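Local coordinates for uncharacterized protein (PDB 4DQA), which is of unknown function but probably binds carbohydrate, joining a BT_3987-like N-terminal domain to a concanavalin A-like lectin/glucanase domain, at residues A[109-115]-A[127-133]; A[160-164]-A[228-233]; A[185-191]-A[204-210]. One frame throughout, in Å; residues are numbered along the deposited sequence.

Contact 1 (A[109-115]-A[127-133]); sequences YVLPMRV and NIAYFFF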
loop_
_atom_site.group_PDB
_atom_site.type_symbol
_atom_site.label_atom_id
_atom_site.label_comp_id
_atom_site.label_asym_id
_atom_site.label_seq_id
_atom_site.Cartn_x
_atom_site.Cartn_y
_atom_site.Cartn_z
ATOM N N TYR A 109 -12.263 -7.317 -3.129
ATOM C CA TYR A 109 -12.541 -8.553 -3.851
ATOM C C TYR A 109 -13.997 -8.632 -4.239
ATOM O O TYR A 109 -14.854 -7.968 -3.637
ATOM C CB TYR A 109 -12.189 -9.760 -2.968
ATOM C CG TYR A 109 -10.730 -9.820 -2.617
ATOM C CD1 TYR A 109 -9.824 -10.465 -3.449
ATOM C CD2 TYR A 109 -10.251 -9.191 -1.487
ATOM C CE1 TYR A 109 -8.475 -10.504 -3.132
ATOM C CE2 TYR A 109 -8.915 -9.223 -1.163
ATOM C CZ TYR A 109 -8.034 -9.868 -2.003
ATOM O OH TYR A 109 -6.705 -9.896 -1.689
ATOM N N VAL A 110 -14.285 -9.443 -5.244
ATOM C CA VAL A 110 -15.661 -9.615 -5.673
ATOM C C VAL A 110 -15.917 -11.063 -6.031
ATOM O O VAL A 110 -15.047 -11.772 -6.552
ATOM C CB VAL A 110 -15.985 -8.686 -6.866
ATOM C CG1 VAL A 110 -15.037 -8.963 -8.028
ATOM C CG2 VAL A 110 -17.452 -8.813 -7.305
ATOM N N LEU A 111 -17.131 -11.493 -5.744
ATOM C CA LEU A 111 -17.634 -12.777 -6.195
ATOM C C LEU A 111 -18.898 -12.487 -6.999
ATOM O O LEU A 111 -19.914 -12.081 -6.430
ATOM C CB LEU A 111 -17.964 -13.678 -4.997
ATOM C CG LEU A 111 -18.592 -15.022 -5.369
ATOM C CD1 LEU A 111 -17.614 -15.852 -6.148
ATOM C CD2 LEU A 111 -19.043 -15.772 -4.117
ATOM N N PRO A 112 -18.848 -12.684 -8.320
ATOM C CA PRO A 112 -20.023 -12.460 -9.152
ATOM C C PRO A 112 -20.746 -13.771 -9.354
ATOM O O PRO A 112 -20.115 -14.732 -9.783
ATOM C CB PRO A 112 -19.430 -11.954 -10.467
ATOM C CG PRO A 112 -18.089 -12.631 -10.555
ATOM C CD PRO A 112 -17.626 -12.859 -9.124
HETATM N N MSE A 113 -22.021 -13.825 -8.987
HETATM C CA MSE A 113 -22.811 -15.039 -9.152
HETATM C C MSE A 113 -23.831 -14.874 -10.272
HETATM O O MSE A 113 -24.564 -13.899 -10.310
HETATM C CB MSE A 113 -23.563 -15.346 -7.867
HETATM C CG MSE A 113 -22.702 -15.528 -6.628
HETATM SE SE MSE A 113 -21.562 -17.102 -6.785
HETATM C CE MSE A 113 -22.789 -18.366 -7.450
ATOM N N ARG A 114 -23.881 -15.851 -11.163
ATOM C CA ARG A 114 -24.829 -15.868 -12.248
ATOM C C ARG A 114 -25.994 -16.748 -11.905
ATOM O O ARG A 114 -25.817 -17.793 -11.290
ATOM C CB ARG A 114 -24.160 -16.416 -13.506
ATOM C CG ARG A 114 -25.050 -16.391 -14.724
ATOM C CD ARG A 114 -24.258 -16.690 -15.964
ATOM N NE ARG A 114 -23.376 -15.598 -16.383
ATOM C CZ ARG A 114 -23.723 -14.634 -17.236
ATOM N NH1 ARG A 114 -24.960 -14.595 -17.730
ATOM N NH2 ARG A 114 -22.833 -13.709 -17.600
ATOM N N VAL A 115 -27.190 -16.327 -12.306
ATOM C CA VAL A 115 -28.363 -17.190 -12.214
ATOM C C VAL A 115 -28.734 -17.698 -13.606
ATOM O O VAL A 115 -28.587 -16.991 -14.623
ATOM C CB VAL A 115 -29.569 -16.488 -11.510
ATOM C CG1 VAL A 115 -30.039 -15.272 -12.309
ATOM C CG2 VAL A 115 -30.726 -17.462 -11.291
ATOM N N ASN A 127 -28.732 -10.565 -14.512
ATOM C CA ASN A 127 -28.635 -11.957 -14.069
ATOM C C ASN A 127 -27.333 -12.279 -13.356
ATOM O O ASN A 127 -26.984 -13.454 -13.200
ATOM C CB ASN A 127 -28.849 -12.931 -15.220
ATOM C CG ASN A 127 -27.948 -12.649 -16.399
ATOM O OD1 ASN A 127 -26.984 -11.901 -16.298
ATOM N ND2 ASN A 127 -28.269 -13.247 -17.533
ATOM N N ILE A 128 -26.630 -11.237 -12.927
ATOM C CA ILE A 128 -25.435 -11.396 -12.110
ATOM C C ILE A 128 -25.601 -10.586 -10.829
ATOM O O ILE A 128 -26.021 -9.427 -10.859
ATOM C CB ILE A 128 -24.162 -10.938 -12.845
ATOM C CG1 ILE A 128 -23.942 -11.772 -14.111
ATOM C CG2 ILE A 128 -22.956 -11.014 -11.900
ATOM C CD1 ILE A 128 -22.896 -11.207 -15.036
ATOM N N ALA A 129 -25.304 -11.218 -9.702
ATOM C CA ALA A 129 -25.303 -10.572 -8.402
ATOM C C ALA A 129 -23.836 -10.405 -7.998
ATOM O O ALA A 129 -23.053 -11.362 -8.101
ATOM C CB ALA A 129 -26.050 -11.433 -7.380
ATOM N N TYR A 130 -23.476 -9.213 -7.531
ATOM C CA TYR A 130 -22.089 -8.920 -7.183
ATOM C C TYR A 130 -21.934 -8.788 -5.679
ATOM O O TYR A 130 -22.639 -8.012 -5.035
ATOM C CB TYR A 130 -21.627 -7.623 -7.852
ATOM C CG TYR A 130 -21.690 -7.621 -9.357
ATOM C CD1 TYR A 130 -22.881 -7.351 -10.025
ATOM C CD2 TYR A 130 -20.562 -7.864 -10.118
ATOM C CE1 TYR A 130 -22.947 -7.344 -11.388
ATOM C CE2 TYR A 130 -20.619 -7.840 -11.490
ATOM C CZ TYR A 130 -21.823 -7.603 -12.124
ATOM O OH TYR A 130 -21.900 -7.594 -13.511
ATOM N N PHE A 131 -21.063 -9.604 -5.113
ATOM C CA PHE A 131 -20.785 -9.560 -3.694
ATOM C C PHE A 131 -19.359 -9.071 -3.508
ATOM O O PHE A 131 -18.429 -9.671 -4.011
ATOM C CB PHE A 131 -20.974 -10.947 -3.099
ATOM C CG PHE A 131 -22.381 -11.467 -3.274
ATOM C CD1 PHE A 131 -23.373 -11.167 -2.337
ATOM C CD2 PHE A 131 -22.722 -12.178 -4.398
ATOM C CE1 PHE A 131 -24.678 -11.630 -2.516
ATOM C CE2 PHE A 131 -24.029 -12.641 -4.581
ATOM C CZ PHE A 131 -25.000 -12.352 -3.645
ATOM N N PHE A 132 -19.215 -7.965 -2.797
ATOM C CA PHE A 132 -17.928 -7.306 -2.651
ATOM C C PHE A 132 -17.398 -7.524 -1.240
ATOM O O PHE A 132 -18.149 -7.533 -0.250
ATOM C CB PHE A 132 -18.074 -5.823 -2.941
ATOM C CG PHE A 132 -18.495 -5.526 -4.343
ATOM C CD1 PHE A 132 -17.583 -5.577 -5.371
ATOM C CD2 PHE A 132 -19.800 -5.182 -4.638
ATOM C CE1 PHE A 132 -17.955 -5.292 -6.661
ATOM C CE2 PHE A 132 -20.181 -4.898 -5.927
ATOM C CZ PHE A 132 -19.257 -4.956 -6.949
ATOM N N PHE A 133 -16.087 -7.722 -1.152
ATOM C CA PHE A 133 -15.436 -8.004 0.123
ATOM C C PHE A 133 -14.233 -7.089 0.246
ATOM O O PHE A 133 -13.360 -7.067 -0.622
ATOM C CB PHE A 133 -14.998 -9.464 0.180
ATOM C CG PHE A 133 -16.109 -10.426 -0.042
ATOM C CD1 PHE A 133 -16.508 -10.754 -1.338
ATOM C CD2 PHE A 133 -16.791 -10.991 1.023
ATOM C CE1 PHE A 133 -17.552 -11.634 -1.553
ATOM C CE2 PHE A 133 -17.838 -11.871 0.800
ATOM C CZ PHE A 133 -18.218 -12.183 -0.485
HETATM O O HOH W 1 -26.732 -13.420 -20.129
#
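Two antiparallel strands pair here in unbroken register, beginning where Tyr109 N donates to Phe133 O at 2.7 Å and Phe133 N returns a bond to Tyr109 O at 2.8 Å. The Tyr109 ring swings away from the partner strand, and its hydroxyl bonds Lys104 O. Val110, in a non-hydrogen-bonded pair with Phe132, sets CG2 3.6 Å from Phe132 CE1; a beta-branched residue suits this extended backbone. At Leu111 the doubled bonds resume with Phe131, and Leu111 CB lies 4.0 Å from Phe133 CE1. Pro112 has no amide hydrogen, yet opposite Tyr130 its nitrogen is not required as a donor; its CB packs 3.9 Å from Ile128 CG2, and helix 52-62 covers this face through Val54 and Val55. Met113, a selenomethionine, pairs with Ala129, whose small side chain takes little space, and its CG reaches Phe131 CE2 at 3.8 Å. Arg114 runs over Ile128 CG1 with one guanidinium face, and a water accepts from both Arg114 NH1 (3.2 Å) and Asn127 ND2 (3.0 Å). Val115 N closes the series on Asn127 O at 3.0 Å, while Asn127 ND2 also bonds Thr122 OG1. Inward backbone groups thus pair between the strands and outward ones with neighbours (Val110 with Glu67 and Leu69, Arg114 with Ser48), so both faces can be largely apolar, as befits a beta-sandwich-like, E-set-type domain; charge stays at the Arg114 end.

Contact 2 (A[160-164]-A[228-233]); sequences FSSFT and LTYDQP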
loop_
_atom_site.group_PDB
_atom_site.type_symbol
_atom_site.label_atom_id
_atom_site.label_comp_id
_atom_site.label_asym_id
_atom_site.label_seq_id
_atom_site.Cartn_x
_atom_site.Cartn_y
_atom_site.Cartn_z
ATOM N N PHE A 160 22.227 6.584 -9.338
ATOM C CA PHE A 160 20.846 6.956 -9.464
ATOM C C PHE A 160 20.779 8.210 -10.318
ATOM O O PHE A 160 21.354 9.243 -9.968
ATOM C CB PHE A 160 20.247 7.230 -8.091
ATOM C CG PHE A 160 20.058 5.997 -7.227
ATOM C CD1 PHE A 160 19.440 4.858 -7.714
ATOM C CD2 PHE A 160 20.484 5.998 -5.906
ATOM C CE1 PHE A 160 19.253 3.736 -6.901
ATOM C CE2 PHE A 160 20.308 4.876 -5.101
ATOM C CZ PHE A 160 19.688 3.748 -5.596
ATOM N N SER A 161 20.090 8.126 -11.447
ATOM C CA SER A 161 19.829 9.310 -12.237
ATOM C C SER A 161 18.505 9.854 -11.781
ATOM O O SER A 161 18.455 10.825 -11.033
ATOM C CB SER A 161 19.873 9.006 -13.742
ATOM O OG SER A 161 19.061 7.894 -14.059
ATOM N N SER A 162 17.418 9.204 -12.170
ATOM C CA SER A 162 16.133 9.493 -11.552
ATOM C C SER A 162 15.985 8.614 -10.316
ATOM O O SER A 162 16.451 7.473 -10.293
ATOM C CB SER A 162 14.996 9.228 -12.514
ATOM O OG SER A 162 15.142 10.081 -13.647
ATOM N N PHE A 163 15.380 9.147 -9.267
ATOM C CA PHE A 163 15.248 8.359 -8.053
ATOM C C PHE A 163 14.162 8.909 -7.155
ATOM O O PHE A 163 13.638 10.008 -7.372
ATOM C CB PHE A 163 16.578 8.324 -7.298
ATOM C CG PHE A 163 16.918 9.621 -6.645
ATOM C CD1 PHE A 163 17.538 10.616 -7.369
ATOM C CD2 PHE A 163 16.572 9.861 -5.325
ATOM C CE1 PHE A 163 17.833 11.844 -6.796
ATOM C CE2 PHE A 163 16.870 11.096 -4.737
ATOM C CZ PHE A 163 17.492 12.078 -5.489
ATOM N N THR A 164 13.845 8.100 -6.151
ATOM C CA THR A 164 12.878 8.443 -5.108
ATOM C C THR A 164 13.363 7.926 -3.778
ATOM O O THR A 164 13.817 6.779 -3.668
ATOM C CB THR A 164 11.510 7.798 -5.393
ATOM O OG1 THR A 164 11.048 8.208 -6.675
ATOM C CG2 THR A 164 10.481 8.202 -4.347
ATOM N N LEU A 228 11.056 12.328 -1.582
ATOM C CA LEU A 228 11.879 13.187 -2.422
ATOM C C LEU A 228 11.997 12.468 -3.762
ATOM O O LEU A 228 12.354 11.287 -3.783
ATOM C CB LEU A 228 13.257 13.309 -1.801
ATOM C CG LEU A 228 14.360 13.868 -2.705
ATOM C CD1 LEU A 228 14.125 15.335 -3.040
ATOM C CD2 LEU A 228 15.709 13.679 -2.050
ATOM N N THR A 229 11.723 13.174 -4.853
ATOM C CA THR A 229 11.877 12.607 -6.192
ATOM C C THR A 229 12.786 13.498 -7.015
ATOM O O THR A 229 12.845 14.710 -6.803
ATOM C CB THR A 229 10.535 12.434 -6.942
ATOM O OG1 THR A 229 9.947 13.710 -7.223
ATOM C CG2 THR A 229 9.561 11.568 -6.143
ATOM N N TYR A 230 13.496 12.894 -7.953
ATOM C CA TYR A 230 14.182 13.667 -8.989
ATOM C C TYR A 230 14.004 12.938 -10.302
ATOM O O TYR A 230 14.281 11.750 -10.395
ATOM C CB TYR A 230 15.666 13.773 -8.687
ATOM C CG TYR A 230 16.502 14.454 -9.749
ATOM C CD1 TYR A 230 16.166 15.708 -10.242
ATOM C CD2 TYR A 230 17.662 13.861 -10.205
ATOM C CE1 TYR A 230 16.966 16.351 -11.181
ATOM C CE2 TYR A 230 18.468 14.499 -11.144
ATOM C CZ TYR A 230 18.116 15.735 -11.616
ATOM O OH TYR A 230 18.921 16.347 -12.544
ATOM N N ASP A 231 13.507 13.674 -11.283
ATOM C CA ASP A 231 13.338 13.190 -12.649
ATOM C C ASP A 231 14.480 13.793 -13.453
ATOM O O ASP A 231 14.437 14.972 -13.795
ATOM C CB ASP A 231 11.988 13.662 -13.182
ATOM C CG ASP A 231 11.632 13.055 -14.527
ATOM O OD1 ASP A 231 12.462 13.100 -15.464
ATOM O OD2 ASP A 231 10.500 12.534 -14.638
ATOM N N GLN A 232 15.502 13.002 -13.727
ATOM C CA GLN A 232 16.700 13.559 -14.335
ATOM C C GLN A 232 16.466 14.157 -15.738
ATOM O O GLN A 232 16.990 15.226 -16.040
ATOM C CB GLN A 232 17.823 12.518 -14.336
ATOM C CG GLN A 232 19.084 12.962 -15.071
ATOM C CD GLN A 232 19.034 12.628 -16.547
ATOM O OE1 GLN A 232 18.546 11.562 -16.935
ATOM N NE2 GLN A 232 19.539 13.532 -17.381
ATOM N N PRO A 233 15.658 13.499 -16.588
ATOM C CA PRO A 233 15.453 14.133 -17.893
ATOM C C PRO A 233 14.745 15.481 -17.835
ATOM O O PRO A 233 15.103 16.382 -18.608
ATOM C CB PRO A 233 14.582 13.114 -18.651
ATOM C CG PRO A 233 14.883 11.834 -18.042
ATOM C CD PRO A 233 15.229 12.088 -16.587
HETATM O O HOH W 2 16.976 8.879 -15.669
#
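The chain runs antiparallel across this pair, the end-to-end directions lying 149° apart. Phe163 and Tyr230 form a hydrogen-bonded pair, Phe163 N to Tyr230 O at 3.0 Å and Tyr230 N to Phe163 O at 2.9 Å; Thr164 and Thr229 follow as a non-hydrogen-bonded pair. Beyond the regular strand, Ser162 takes over with its side chain: Gln232 N donates to Ser162 OG at 2.9 Å, a short polar reach well suited to fastening a departing turn. A water joins Ser161 OG (2.8 Å) and Ser162 OG (3.0 Å). On the other side, Phe163 fills an apolar niche, its CE1 3.5 Å from Tyr230 CB and its CE2 3.9 Å from Leu228 CD2. The Tyr230 hydroxyl bonds Ile253 O, and Thr164 OG1 is engaged by Val291 O and Arg293 N. The pair belongs to the larger antiparallel sheet of the concanavalin A-like domain: strand 163-171 is flanked by 223-231 and 282-289, and strand 236-241 borders 223-231 on its far side, touching Leu228 and Tyr230 through Thr237.

Contact 3 (A[185-191]-A[204-210]); sequences GVMILRI and LEVAGGQ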
loop_
_atom_site.group_PDB
_atom_site.type_symbol
_atom_site.label_atom_id
_atom_site.label_comp_id
_atom_site.label_asym_id
_atom_site.label_seq_id
_atom_site.Cartn_x
_atom_site.Cartn_y
_atom_site.Cartn_z
ATOM N N GLY A 185 26.421 14.903 2.178
ATOM C CA GLY A 185 27.318 15.633 1.313
ATOM C C GLY A 185 26.986 15.431 -0.158
ATOM O O GLY A 185 27.538 16.126 -1.005
ATOM N N VAL A 186 26.072 14.505 -0.442
ATOM C CA VAL A 186 25.750 14.144 -1.816
ATOM C C VAL A 186 24.252 14.236 -2.128
ATOM O O VAL A 186 23.848 14.992 -3.023
ATOM C CB VAL A 186 26.269 12.729 -2.140
ATOM C CG1 VAL A 186 25.917 12.322 -3.563
ATOM C CG2 VAL A 186 27.797 12.662 -1.922
HETATM N N MSE A 187 23.433 13.487 -1.395
HETATM C CA MSE A 187 21.975 13.526 -1.559
HETATM C C MSE A 187 21.323 12.954 -0.306
HETATM O O MSE A 187 21.192 11.740 -0.161
HETATM C CB MSE A 187 21.523 12.733 -2.789
HETATM C CG MSE A 187 20.062 12.886 -3.117
HETATM SE SE MSE A 187 19.631 14.647 -3.766
HETATM C CE MSE A 187 20.749 14.637 -5.341
ATOM N N ILE A 188 20.912 13.838 0.597
ATOM C CA ILE A 188 20.333 13.385 1.856
ATOM C C ILE A 188 19.018 14.133 2.139
ATOM O O ILE A 188 18.887 15.327 1.860
ATOM C CB ILE A 188 21.373 13.509 2.997
ATOM C CG1 ILE A 188 20.948 12.707 4.240
ATOM C CG2 ILE A 188 21.601 14.955 3.355
ATOM C CD1 ILE A 188 22.044 12.524 5.277
ATOM N N LEU A 189 18.037 13.388 2.627
ATOM C CA LEU A 189 16.774 13.939 3.086
ATOM C C LEU A 189 16.798 13.988 4.602
ATOM O O LEU A 189 17.081 12.983 5.283
ATOM C CB LEU A 189 15.612 13.082 2.588
ATOM C CG LEU A 189 14.206 13.542 2.976
ATOM C CD1 LEU A 189 13.894 14.844 2.274
ATOM C CD2 LEU A 189 13.188 12.459 2.609
ATOM N N ARG A 190 16.580 15.192 5.129
ATOM C CA ARG A 190 16.641 15.419 6.566
ATOM C C ARG A 190 15.548 16.383 6.980
ATOM O O ARG A 190 14.832 16.944 6.144
ATOM C CB ARG A 190 18.013 15.979 6.942
ATOM C CG ARG A 190 18.311 17.350 6.374
ATOM C CD ARG A 190 19.788 17.725 6.555
ATOM N NE ARG A 190 20.083 19.075 6.083
ATOM C CZ ARG A 190 21.318 19.521 5.846
ATOM N NH1 ARG A 190 22.370 18.725 6.038
ATOM N NH2 ARG A 190 21.488 20.747 5.403
ATOM N N ILE A 191 15.418 16.560 8.293
ATOM C CA ILE A 191 14.540 17.601 8.827
ATOM C C ILE A 191 15.438 18.506 9.642
ATOM O O ILE A 191 16.056 18.074 10.627
ATOM C CB ILE A 191 13.421 17.057 9.730
ATOM C CG1 ILE A 191 12.736 15.852 9.074
ATOM C CG2 ILE A 191 12.430 18.172 9.976
ATOM C CD1 ILE A 191 11.768 15.129 9.987
ATOM N N LEU A 204 11.528 20.038 6.565
ATOM C CA LEU A 204 12.085 19.064 5.639
ATOM C C LEU A 204 12.960 19.716 4.600
ATOM O O LEU A 204 12.643 20.769 4.058
ATOM C CB LEU A 204 10.981 18.365 4.868
ATOM C CG LEU A 204 10.303 17.181 5.473
ATOM C CD1 LEU A 204 9.116 16.847 4.587
ATOM C CD2 LEU A 204 11.265 15.991 5.547
ATOM N N GLU A 205 14.061 19.067 4.290
ATOM C CA GLU A 205 15.079 19.626 3.425
ATOM C C GLU A 205 15.826 18.532 2.724
ATOM O O GLU A 205 16.085 17.476 3.300
ATOM C CB GLU A 205 16.073 20.451 4.259
ATOM C CG GLU A 205 17.212 21.070 3.488
ATOM C CD GLU A 205 18.084 21.967 4.362
ATOM O OE1 GLU A 205 18.642 21.476 5.385
ATOM O OE2 GLU A 205 18.221 23.168 4.030
ATOM N N VAL A 206 16.170 18.778 1.462
ATOM C CA VAL A 206 17.151 17.968 0.777
ATOM C C VAL A 206 18.479 18.708 0.676
ATOM O O VAL A 206 18.526 19.900 0.393
ATOM C CB VAL A 206 16.641 17.481 -0.585
ATOM C CG1 VAL A 206 16.301 18.617 -1.479
ATOM C CG2 VAL A 206 17.688 16.623 -1.249
ATOM N N ALA A 207 19.563 18.002 0.968
ATOM C CA ALA A 207 20.886 18.603 0.997
ATOM C C ALA A 207 21.918 17.712 0.336
ATOM O O ALA A 207 21.653 16.552 0.055
ATOM C CB ALA A 207 21.286 18.903 2.462
ATOM N N GLY A 208 23.081 18.272 0.048
ATOM C CA GLY A 208 24.148 17.526 -0.596
ATOM C C GLY A 208 24.919 18.421 -1.526
ATOM O O GLY A 208 25.481 19.440 -1.114
ATOM N N GLY A 209 24.960 18.037 -2.792
ATOM C CA GLY A 209 25.560 18.895 -3.805
ATOM C C GLY A 209 24.731 20.137 -4.100
ATOM O O GLY A 209 25.248 21.140 -4.623
ATOM N N GLN A 210 23.437 20.056 -3.800
ATOM C CA GLN A 210 22.503 21.162 -3.979
ATOM C C GLN A 210 21.388 20.977 -2.958
ATOM O O GLN A 210 21.216 19.877 -2.430
ATOM C CB GLN A 210 21.925 21.161 -5.391
ATOM C CG GLN A 210 21.513 19.781 -5.883
ATOM C CD GLN A 210 22.691 18.934 -6.334
ATOM O OE1 GLN A 210 23.544 19.391 -7.087
ATOM N NE2 GLN A 210 22.738 17.691 -5.869
HETATM O O HOH W 3 21.583 17.395 -3.244
HETATM O O HOH W 4 24.852 15.644 -5.523
#
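Most backbone polar groups facing across this pair find mates. Ile188 N bonds Ala207 O and Ala207 N bonds Ile188 O, each 2.9 Å; Arg190 N reaches Glu205 O at 3.0 Å and Glu205 N reaches Arg190 O at 2.9 Å. The same two residues are joined by a salt bridge: Arg190 NE and Arg190 NH2 lie 2.9 Å from Glu205 OE1, and Glu205 OE2 is taken up by Thr199 OG1. Ala207 CB, suitably small, sits over one guanidinium face, 3.4 Å from Arg190 CZ. At the other end Val186 O accepts from Gly209 N (3.2 Å) and from a water (2.8 Å) that accepts from Gln210 NE2 (3.0 Å). Gly208 must be glycine, since a CB would clash with Val186 O. The face away from Arg190 and Glu205 is apolar, Met187 SE (selenomethionine) meeting Val206 CG2 at 3.7 Å. With Thr183 facing Val186 and Met187 in a classic beta bulge, this is an antiparallel strand pair of the concanavalin A-like fold, between strands 178-180 and 212-213.

The three contacts follow the two-domain layout. Contact 1 closes before the others open; it lies in the N-terminal domain, its centre about 43 Å from that of contact 2 and about 51 Å from that of contact 3, on the opposite side of the chain's centre. Contacts 2 and 3 share the concanavalin A-like domain, with centres about 14 Å apart, and contact 3 is nested within the loop that contact 2 closes. They touch: Phe163 CZ meets Met187 CG at 3.6 Å, and Leu228 CD2 meets Val206 CG2 at 3.6 Å. The small sheet therefore packs against the larger one through a shared apolar core, whereas contact 1, its nearest atoms about 25 Å from contact 2, touches neither.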